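Local coordinates for protein N-acetylmuramoyl-L-alanine amidase (Clostridium intestinale URNW, PDB 6SRT) that probably cleaves the bond between N-acetylmuramic acid and L-alanine in bacterial peptidoglycan, as a zinc-dependent endolysin amidase of the Amidase_2 family, at residues F75-D80 with P119-S124. Residues are numbered along the deposited sequence; the frame is centred on the assembly and turned at random. Where two conformers were deposited one is given.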
loop_
_atom_site.group_PDB
_atom_site.type_symbol
_atom_site.label_atom_id
_atom_site.label_comp_id
_atom_site.label_asym_id
_atom_site.label_seq_id
_atom_site.Cartn_x
_atom_site.Cartn_y
_atom_site.Cartn_z
ATOM N N PHE A 75 -0.914 -2.633 3.232
ATOM C CA PHE A 75 -0.445 -1.689 4.266
ATOM C C PHE A 75 -1.107 -0.336 3.973
ATOM O O PHE A 75 -1.274 0.080 2.822
ATOM C CB PHE A 75 1.075 -1.506 4.207
ATOM C CG PHE A 75 1.802 -2.799 4.443
ATOM C CD1 PHE A 75 2.028 -3.268 5.711
ATOM C CD2 PHE A 75 2.212 -3.578 3.326
ATOM C CE1 PHE A 75 2.667 -4.486 5.906
ATOM C CE2 PHE A 75 2.806 -4.802 3.507
ATOM C CZ PHE A 75 3.035 -5.239 4.799
ATOM N N TYR A 76 -1.333 0.395 5.069
ATOM C CA TYR A 76 -1.918 1.762 5.055
ATOM C C TYR A 76 -1.095 2.636 6.003
ATOM O O TYR A 76 -0.990 2.297 7.197
ATOM C CB TYR A 76 -3.391 1.673 5.483
ATOM C CG TYR A 76 -4.048 3.000 5.714
ATOM C CD1 TYR A 76 -3.907 4.046 4.811
ATOM C CD2 TYR A 76 -4.874 3.226 6.812
ATOM C CE1 TYR A 76 -4.509 5.278 5.036
ATOM C CE2 TYR A 76 -5.517 4.424 7.039
ATOM C CZ TYR A 76 -5.385 5.436 6.116
ATOM O OH TYR A 76 -5.979 6.655 6.275
ATOM N N ILE A 77 -0.544 3.693 5.464
ATOM C CA ILE A 77 0.374 4.585 6.189
ATOM C C ILE A 77 -0.375 5.867 6.449
ATOM O O ILE A 77 -0.634 6.673 5.495
ATOM C CB ILE A 77 1.688 4.801 5.443
ATOM C CG1 ILE A 77 2.313 3.461 5.054
ATOM C CG2 ILE A 77 2.587 5.632 6.317
ATOM C CD1 ILE A 77 3.591 3.593 4.333
ATOM N N ARG A 78 -0.668 6.187 7.695
ATOM C CA ARG A 78 -1.369 7.429 8.086
ATOM C C ARG A 78 -0.381 8.584 8.147
ATOM O O ARG A 78 0.851 8.422 8.070
ATOM C CB ARG A 78 -2.153 7.179 9.370
ATOM C CG ARG A 78 -3.337 6.255 9.112
ATOM C CD ARG A 78 -4.444 6.445 10.136
ATOM N NE ARG A 78 -5.076 7.719 9.933
ATOM C CZ ARG A 78 -6.175 8.140 10.549
ATOM N NH1 ARG A 78 -6.679 7.448 11.553
ATOM N NH2 ARG A 78 -6.649 9.325 10.258
ATOM N N LYS A 79 -0.937 9.785 8.257
ATOM C CA LYS A 79 -0.133 11.024 8.200
ATOM C C LYS A 79 0.945 11.060 9.262
ATOM O O LYS A 79 2.021 11.637 8.970
ATOM C CB LYS A 79 -1.049 12.255 8.272
ATOM C CG LYS A 79 -1.740 12.531 6.903
ATOM C CD LYS A 79 -2.314 13.827 6.843
ATOM C CE LYS A 79 -3.093 14.229 5.649
ATOM N NZ LYS A 79 -2.711 13.779 4.319
ATOM N N ASP A 80 0.712 10.474 10.408
ATOM C CA ASP A 80 1.763 10.450 11.453
ATOM C C ASP A 80 2.828 9.396 11.222
ATOM O O ASP A 80 3.690 9.260 12.075
ATOM C CB ASP A 80 1.103 10.378 12.834
ATOM C CG ASP A 80 0.422 9.060 13.109
ATOM O OD1 ASP A 80 0.493 8.151 12.248
ATOM O OD2 ASP A 80 -0.034 8.930 14.261
ATOM N N PRO A 119 6.687 14.114 6.255
ATOM C CA PRO A 119 7.985 13.492 6.500
ATOM C C PRO A 119 7.890 12.124 7.160
ATOM O O PRO A 119 8.667 11.227 6.793
ATOM C CB PRO A 119 8.729 14.488 7.401
ATOM C CG PRO A 119 8.090 15.816 7.044
ATOM C CD PRO A 119 6.625 15.523 6.768
ATOM N N GLN A 120 6.924 11.962 8.020
ATOM C CA GLN A 120 6.729 10.672 8.692
ATOM C C GLN A 120 6.216 9.605 7.729
ATOM O O GLN A 120 6.647 8.441 7.766
ATOM C CB GLN A 120 5.794 10.765 9.903
ATOM C CG GLN A 120 6.275 11.723 10.956
ATOM C CD GLN A 120 5.618 13.077 10.777
ATOM O OE1 GLN A 120 5.474 13.719 9.705
ATOM N NE2 GLN A 120 4.965 13.444 11.853
ATOM N N GLN A 121 5.346 10.003 6.813
ATOM C CA GLN A 121 4.932 9.082 5.743
ATOM C C GLN A 121 6.098 8.684 4.865
ATOM O O GLN A 121 6.237 7.507 4.528
ATOM C CB GLN A 121 3.788 9.675 4.870
ATOM C CG GLN A 121 2.433 9.631 5.560
ATOM C CD GLN A 121 1.340 10.321 4.771
ATOM O OE1 GLN A 121 1.572 11.437 4.254
ATOM N NE2 GLN A 121 0.174 9.674 4.717
ATOM N N MET A 122 6.946 9.636 4.508
ATOM C CA MET A 122 8.117 9.326 3.669
ATOM C C MET A 122 8.994 8.292 4.399
ATOM O O MET A 122 9.457 7.334 3.768
ATOM C CB MET A 122 8.880 10.604 3.337
ATOM C CG MET A 122 9.914 10.425 2.257
ATOM S SD MET A 122 9.197 10.031 0.667
ATOM C CE MET A 122 10.708 9.985 -0.293
ATOM N N THR A 123 9.311 8.547 5.659
ATOM C CA THR A 123 10.153 7.629 6.457
ATOM C C THR A 123 9.551 6.229 6.430
ATOM O O THR A 123 10.297 5.259 6.198
ATOM C CB THR A 123 10.322 8.192 7.905
ATOM O OG1 THR A 123 10.998 9.443 7.838
ATOM C CG2 THR A 123 11.004 7.175 8.795
ATOM N N SER A 124 8.258 6.142 6.691
ATOM C CA SER A 124 7.568 4.843 6.728
ATOM C C SER A 124 7.553 4.225 5.319
ATOM O O SER A 124 7.737 2.969 5.178
ATOM C CB SER A 124 6.221 4.960 7.326
ATOM O OG SER A 124 6.363 5.261 8.680
HETATM O O HOH W 1 0.069 13.850 3.838
#
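Gln121 and Ile77 carry the join between the end of strand 75-77 and the first turns of helix 119-136, a worked example of how a buried glutamine ties the start of a helix to the end of a strand. With chi2 at 175°, the side chain of Gln121 runs straight out from CG and brings its amide to the chain at the strand end. Gln121 NE2 donates to Ile77 O over 3.2 Å. The N-H points well at the acceptor (159°), which lies close to the amide plane, but the donor stands well above the carbonyl plane. The same nitrogen also bonds Glu109 O, so two backbone carbonyls fix the rotation of the amide. On the way, Gln121 CG presses against Arg78 O at 3.2 Å. At the amide's other end, a water accepts from Lys79 NZ and donates to Gln121 OE1; Asn52 and Glu115 also hold the ammonium.

The tight part continues into the core, where the helix packs on the mixed sheet of the PGRP-type domain. Ile77 CG2, anti to the backbone N, lies 3.8 Å from Ser124 CB, while Leu125 and Leu128 also touch this isoleucine, about 13 Å from the zinc ion. Ser124 OG bonds Gly81 O.

The solvent side is looser: exposed Gln120 merely rests its CB and CG against the carbonyl of exposed Asp80.

Both ends of one amide are thus used, the nitrogen on main-chain oxygens and the oxygen in part on a water shared with Lys79, consistent with directional polar bonds fixing the helix start along with apolar contact.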